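Local coordinates for protein glucoamylase (Thermoanaerobacterium thermosaccharolyticum, PDB 1LF6) that hydrolyses starch-like glucans, probably releasing beta-D-glucose units one after another from the non-reducing ends of their chains, at residues R436-A450 with D533-K545. Numbering follows the deposited sequence.
Sequences RWEEIGGYSPATMAA and DPSFLELVRLGVK. With SO4 (sulfate ion), chain C.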
loop_
_atom_site.group_PDB
_atom_site.type_symbol
_atom_site.label_atom_id
_atom_site.label_comp_id
_atom_site.label_asym_id
_atom_site.label_seq_id
_atom_site.Cartn_x
_atom_site.Cartn_y
_atom_site.Cartn_z
ATOM N N ARG A 436 -11.087 8.013 12.666
ATOM C CA ARG A 436 -10.087 7.432 11.771
ATOM C C ARG A 436 -10.537 6.740 10.479
ATOM O O ARG A 436 -9.722 6.524 9.588
ATOM C CB ARG A 436 -9.141 6.523 12.563
ATOM C CG ARG A 436 -9.704 5.217 13.055
ATOM C CD ARG A 436 -8.615 4.465 13.816
ATOM N NE ARG A 436 -8.993 3.103 14.183
ATOM C CZ ARG A 436 -8.140 2.202 14.660
ATOM N NH1 ARG A 436 -8.557 0.980 14.965
ATOM N NH2 ARG A 436 -6.865 2.523 14.829
ATOM N N TRP A 437 -11.814 6.392 10.356
ATOM C CA TRP A 437 -12.267 5.767 9.123
ATOM C C TRP A 437 -12.631 6.869 8.118
ATOM O O TRP A 437 -13.026 6.590 6.987
ATOM C CB TRP A 437 -13.462 4.849 9.384
ATOM C CG TRP A 437 -13.162 3.712 10.344
ATOM C CD1 TRP A 437 -13.991 3.228 11.317
ATOM C CD2 TRP A 437 -11.955 2.929 10.424
ATOM N NE1 TRP A 437 -13.376 2.202 12.001
ATOM C CE2 TRP A 437 -12.128 1.997 11.473
ATOM C CE3 TRP A 437 -10.748 2.925 9.711
ATOM C CZ2 TRP A 437 -11.139 1.070 11.830
ATOM C CZ3 TRP A 437 -9.759 2.001 10.069
ATOM C CH2 TRP A 437 -9.964 1.088 11.119
ATOM N N GLU A 438 -12.487 8.120 8.557
ATOM C CA GLU A 438 -12.742 9.305 7.728
ATOM C C GLU A 438 -14.179 9.447 7.241
ATOM O O GLU A 438 -14.411 9.929 6.128
ATOM C CB GLU A 438 -11.815 9.278 6.516
ATOM C CG GLU A 438 -10.385 8.873 6.838
ATOM C CD GLU A 438 -9.458 9.049 5.656
ATOM O OE1 GLU A 438 -9.464 8.190 4.747
ATOM O OE2 GLU A 438 -8.734 10.066 5.627
ATOM N N GLU A 439 -15.146 9.066 8.068
ATOM C CA GLU A 439 -16.540 9.106 7.635
ATOM C C GLU A 439 -17.535 9.922 8.446
ATOM O O GLU A 439 -18.506 10.441 7.899
ATOM C CB GLU A 439 -17.062 7.667 7.543
ATOM C CG GLU A 439 -16.123 6.737 6.784
ATOM C CD GLU A 439 -16.542 5.279 6.865
ATOM O OE1 GLU A 439 -17.009 4.850 7.942
ATOM O OE2 GLU A 439 -16.381 4.556 5.861
ATOM N N ILE A 440 -17.306 10.048 9.742
ATOM C CA ILE A 440 -18.268 10.756 10.571
ATOM C C ILE A 440 -17.604 11.511 11.710
ATOM O O ILE A 440 -16.520 11.132 12.166
ATOM C CB ILE A 440 -19.277 9.744 11.144
ATOM C CG1 ILE A 440 -20.395 10.462 11.899
ATOM C CG2 ILE A 440 -18.546 8.739 12.030
ATOM C CD1 ILE A 440 -21.514 9.519 12.316
ATOM N N GLY A 441 -18.261 12.578 12.161
ATOM C CA GLY A 441 -17.731 13.376 13.249
ATOM C C GLY A 441 -18.461 13.195 14.565
ATOM O O GLY A 441 -19.508 12.548 14.631
ATOM N N GLY A 442 -17.902 13.784 15.617
ATOM C CA GLY A 442 -18.499 13.684 16.934
ATOM C C GLY A 442 -17.458 13.293 17.961
ATOM O O GLY A 442 -16.267 13.549 17.775
ATOM N N TYR A 443 -17.907 12.670 19.043
ATOM C CA TYR A 443 -17.007 12.234 20.100
ATOM C C TYR A 443 -16.699 10.758 19.899
ATOM O O TYR A 443 -17.582 9.904 19.997
ATOM C CB TYR A 443 -17.647 12.490 21.467
ATOM C CG TYR A 443 -18.000 13.943 21.653
ATOM C CD1 TYR A 443 -19.303 14.401 21.451
ATOM C CD2 TYR A 443 -17.010 14.880 21.958
ATOM C CE1 TYR A 443 -19.610 15.762 21.544
ATOM C CE2 TYR A 443 -17.305 16.237 22.050
ATOM C CZ TYR A 443 -18.602 16.673 21.841
ATOM O OH TYR A 443 -18.877 18.017 21.903
ATOM N N SER A 444 -15.435 10.484 19.595
ATOM C CA SER A 444 -14.946 9.134 19.332
ATOM C C SER A 444 -13.939 8.689 20.381
ATOM O O SER A 444 -12.980 9.407 20.666
ATOM C CB SER A 444 -14.272 9.101 17.960
ATOM O OG SER A 444 -13.410 7.983 17.838
ATOM N N PRO A 445 -14.139 7.500 20.973
ATOM C CA PRO A 445 -13.159 7.076 21.977
ATOM C C PRO A 445 -11.742 6.970 21.406
ATOM O O PRO A 445 -10.782 7.374 22.060
ATOM C CB PRO A 445 -13.716 5.735 22.483
ATOM C CG PRO A 445 -14.688 5.306 21.426
ATOM C CD PRO A 445 -15.298 6.587 20.942
ATOM N N ALA A 446 -11.611 6.454 20.186
ATOM C CA ALA A 446 -10.296 6.328 19.562
ATOM C C ALA A 446 -9.678 7.701 19.347
ATOM O O ALA A 446 -8.520 7.923 19.692
ATOM C CB ALA A 446 -10.402 5.593 18.227
ATOM N N THR A 447 -10.448 8.622 18.775
ATOM C CA THR A 447 -9.949 9.977 18.528
ATOM C C THR A 447 -9.617 10.701 19.839
ATOM O O THR A 447 -8.565 11.329 19.960
ATOM C CB THR A 447 -10.971 10.814 17.744
ATOM O OG1 THR A 447 -11.228 10.185 16.481
ATOM C CG2 THR A 447 -10.442 12.225 17.512
ATOM N N MET A 448 -10.513 10.627 20.816
ATOM C CA MET A 448 -10.256 11.274 22.095
ATOM C C MET A 448 -9.034 10.669 22.794
ATOM O O MET A 448 -8.319 11.372 23.507
ATOM C CB MET A 448 -11.478 11.180 23.001
ATOM C CG MET A 448 -12.638 12.053 22.533
ATOM S SD MET A 448 -13.976 12.057 23.710
ATOM C CE MET A 448 -13.347 13.191 24.934
ATOM N N ALA A 449 -8.801 9.372 22.592
ATOM C CA ALA A 449 -7.646 8.715 23.196
ATOM C C ALA A 449 -6.387 9.348 22.622
ATOM O O ALA A 449 -5.428 9.632 23.346
ATOM C CB ALA A 449 -7.657 7.210 22.901
ATOM N N ALA A 450 -6.400 9.563 21.310
ATOM C CA ALA A 450 -5.270 10.173 20.618
ATOM C C ALA A 450 -5.055 11.605 21.094
ATOM O O ALA A 450 -3.913 12.038 21.251
ATOM C CB ALA A 450 -5.509 10.160 19.108
ATOM N N ASP A 533 -17.405 -0.217 17.445
ATOM C CA ASP A 533 -16.200 -0.189 16.618
ATOM C C ASP A 533 -15.002 -0.638 17.467
ATOM O O ASP A 533 -14.765 -0.099 18.546
ATOM C CB ASP A 533 -16.021 1.259 16.140
ATOM C CG ASP A 533 -14.863 1.443 15.180
ATOM O OD1 ASP A 533 -13.808 0.803 15.371
ATOM O OD2 ASP A 533 -15.008 2.260 14.243
ATOM N N PRO A 534 -14.228 -1.629 16.992
ATOM C CA PRO A 534 -13.072 -2.102 17.764
ATOM C C PRO A 534 -12.004 -1.039 18.016
ATOM O O PRO A 534 -11.094 -1.248 18.818
ATOM C CB PRO A 534 -12.552 -3.269 16.933
ATOM C CG PRO A 534 -12.982 -2.932 15.561
ATOM C CD PRO A 534 -14.369 -2.398 15.745
ATOM N N SER A 535 -12.130 0.100 17.338
ATOM C CA SER A 535 -11.183 1.198 17.490
ATOM C C SER A 535 -11.124 1.715 18.923
ATOM O O SER A 535 -10.177 2.409 19.295
ATOM C CB SER A 535 -11.556 2.358 16.556
ATOM O OG SER A 535 -11.490 1.961 15.197
ATOM N N PHE A 536 -12.142 1.407 19.722
ATOM C CA PHE A 536 -12.148 1.871 21.102
ATOM C C PHE A 536 -10.933 1.310 21.831
ATOM O O PHE A 536 -10.502 1.869 22.836
ATOM C CB PHE A 536 -13.426 1.441 21.831
ATOM C CG PHE A 536 -13.414 0.010 22.284
ATOM C CD1 PHE A 536 -13.623 -1.025 21.379
ATOM C CD2 PHE A 536 -13.177 -0.304 23.621
ATOM C CE1 PHE A 536 -13.594 -2.353 21.793
ATOM C CE2 PHE A 536 -13.144 -1.629 24.045
ATOM C CZ PHE A 536 -13.353 -2.659 23.129
ATOM N N LEU A 537 -10.379 0.212 21.324
ATOM C CA LEU A 537 -9.209 -0.388 21.957
ATOM C C LEU A 537 -8.016 0.558 21.919
ATOM O O LEU A 537 -6.984 0.294 22.543
ATOM C CB LEU A 537 -8.843 -1.727 21.298
ATOM C CG LEU A 537 -9.788 -2.901 21.583
ATOM C CD1 LEU A 537 -9.321 -4.131 20.808
ATOM C CD2 LEU A 537 -9.836 -3.184 23.091
ATOM N N GLU A 538 -8.156 1.655 21.179
ATOM C CA GLU A 538 -7.093 2.649 21.094
ATOM C C GLU A 538 -6.898 3.265 22.470
ATOM O O GLU A 538 -5.809 3.743 22.802
ATOM C CB GLU A 538 -7.459 3.737 20.092
ATOM C CG GLU A 538 -7.278 3.320 18.646
ATOM C CD GLU A 538 -5.821 3.165 18.270
ATOM O OE1 GLU A 538 -5.226 2.104 18.565
ATOM O OE2 GLU A 538 -5.263 4.121 17.690
ATOM N N LEU A 539 -7.973 3.250 23.259
ATOM C CA LEU A 539 -7.953 3.783 24.617
ATOM C C LEU A 539 -6.873 3.082 25.434
ATOM O O LEU A 539 -6.110 3.731 26.144
ATOM C CB LEU A 539 -9.314 3.582 25.300
ATOM C CG LEU A 539 -10.486 4.474 24.866
ATOM C CD1 LEU A 539 -11.796 3.853 25.338
ATOM C CD2 LEU A 539 -10.312 5.886 25.432
ATOM N N VAL A 540 -6.814 1.758 25.335
ATOM C CA VAL A 540 -5.816 0.985 26.072
ATOM C C VAL A 540 -4.450 1.026 25.370
ATOM O O VAL A 540 -3.410 1.153 26.016
ATOM C CB VAL A 540 -6.272 -0.488 26.253
ATOM C CG1 VAL A 540 -7.668 -0.536 26.890
ATOM C CG2 VAL A 540 -6.289 -1.197 24.924
ATOM N N ARG A 541 -4.463 0.926 24.043
ATOM C CA ARG A 541 -3.243 0.967 23.244
ATOM C C ARG A 541 -2.409 2.215 23.558
ATOM O O ARG A 541 -1.180 2.155 23.637
ATOM C CB ARG A 541 -3.610 0.957 21.757
ATOM C CG ARG A 541 -2.428 0.944 20.793
ATOM C CD ARG A 541 -1.518 -0.259 21.014
ATOM N NE ARG A 541 -0.590 -0.427 19.899
ATOM C CZ ARG A 541 -0.887 -1.012 18.738
ATOM N NH1 ARG A 541 0.034 -1.101 17.790
ATOM N NH2 ARG A 541 -2.090 -1.533 18.526
ATOM N N LEU A 542 -3.083 3.345 23.742
ATOM C CA LEU A 542 -2.399 4.606 24.030
ATOM C C LEU A 542 -2.146 4.886 25.514
ATOM O O LEU A 542 -1.556 5.909 25.853
ATOM C CB LEU A 542 -3.185 5.769 23.415
ATOM C CG LEU A 542 -3.071 5.880 21.891
ATOM C CD1 LEU A 542 -4.241 6.670 21.326
ATOM C CD2 LEU A 542 -1.739 6.542 21.545
ATOM N N GLY A 543 -2.579 3.976 26.385
ATOM C CA GLY A 543 -2.382 4.147 27.818
ATOM C C GLY A 543 -3.337 5.119 28.486
ATOM O O GLY A 543 -3.045 5.671 29.556
ATOM N N VAL A 544 -4.488 5.327 27.854
ATOM C CA VAL A 544 -5.501 6.241 28.365
ATOM C C VAL A 544 -6.451 5.520 29.319
ATOM O O VAL A 544 -6.933 6.109 30.287
ATOM C CB VAL A 544 -6.281 6.883 27.191
ATOM C CG1 VAL A 544 -7.402 7.768 27.711
ATOM C CG2 VAL A 544 -5.318 7.706 26.338
ATOM N N LYS A 545 -6.714 4.246 29.035
ATOM C CA LYS A 545 -7.579 3.413 29.873
ATOM C C LYS A 545 -6.846 2.107 30.175
ATOM O O LYS A 545 -5.994 1.686 29.396
ATOM C CB LYS A 545 -8.896 3.107 29.155
ATOM C CG LYS A 545 -9.787 4.327 28.924
ATOM C CD LYS A 545 -10.365 4.856 30.235
ATOM C CE LYS A 545 -11.299 6.045 29.996
ATOM N NZ LYS A 545 -11.925 6.539 31.258
HETATM S S SO4 C . -22.489 18.797 21.319
HETATM O O1 SO4 C . -21.894 18.024 20.210
HETATM O O2 SO4 C . -23.178 19.988 20.769
HETATM O O3 SO4 C . -23.466 17.960 22.042
HETATM O O4 SO4 C . -21.429 19.227 22.251
HETATM O O HOH W 1 -4.936 4.806 14.923
HETATM O O HOH W 2 -6.441 6.658 17.932
#
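W437 donates from NE1 to D533 OD2 at 2.8 Å, on the syn side of the carboxylate, with ring and carboxylate planes only 6° apart. With CG anti to the backbone N (chi1 -176°), D533 carries its acid toward the indole, while OD1 turns back to accept from S535 OG and, in an Asx turn, from S535 N at 2.7 Å. S535 OG thereby faces R436, accepting from NE at 2.9 Å and weakly from NH1. A leucine in place of D533 would probably leave the indole N-H and the S535 hydroxyl without their acceptor and free the serine to turn away from R436. R436 also lays its CG over the centre of the W437 ring, and its NH1 has a salt bridge to E605. The tight part is built round two alanines: A446 CB rests on S535 O at 3.4 Å, and A449 CB fits among the aliphatic L539, L542 and V544, 3.8 Å from L542 CD1; their small size lets the backbones approach closely. On the looser, watery flank E538 OE2 stands 3.6 Å from R436 NH2, a long salt bridge well out of the guanidinium plane, and waters link this oxygen to R436 NH2 and A446 O. The loop also carries E438, the probable proton donor, and W437 N is held by E435, the likely proton acceptor. Within the (alpha/alpha) barrel, the contact joins this loop and the start of helix 445-464 to D533, the 3-10 turn 534-536, helix 538-541 and the residues just after it; helix 395-407 touches R436, A450 and L542, while F536 packs on helix 550-562 and L537 on helix 600-612.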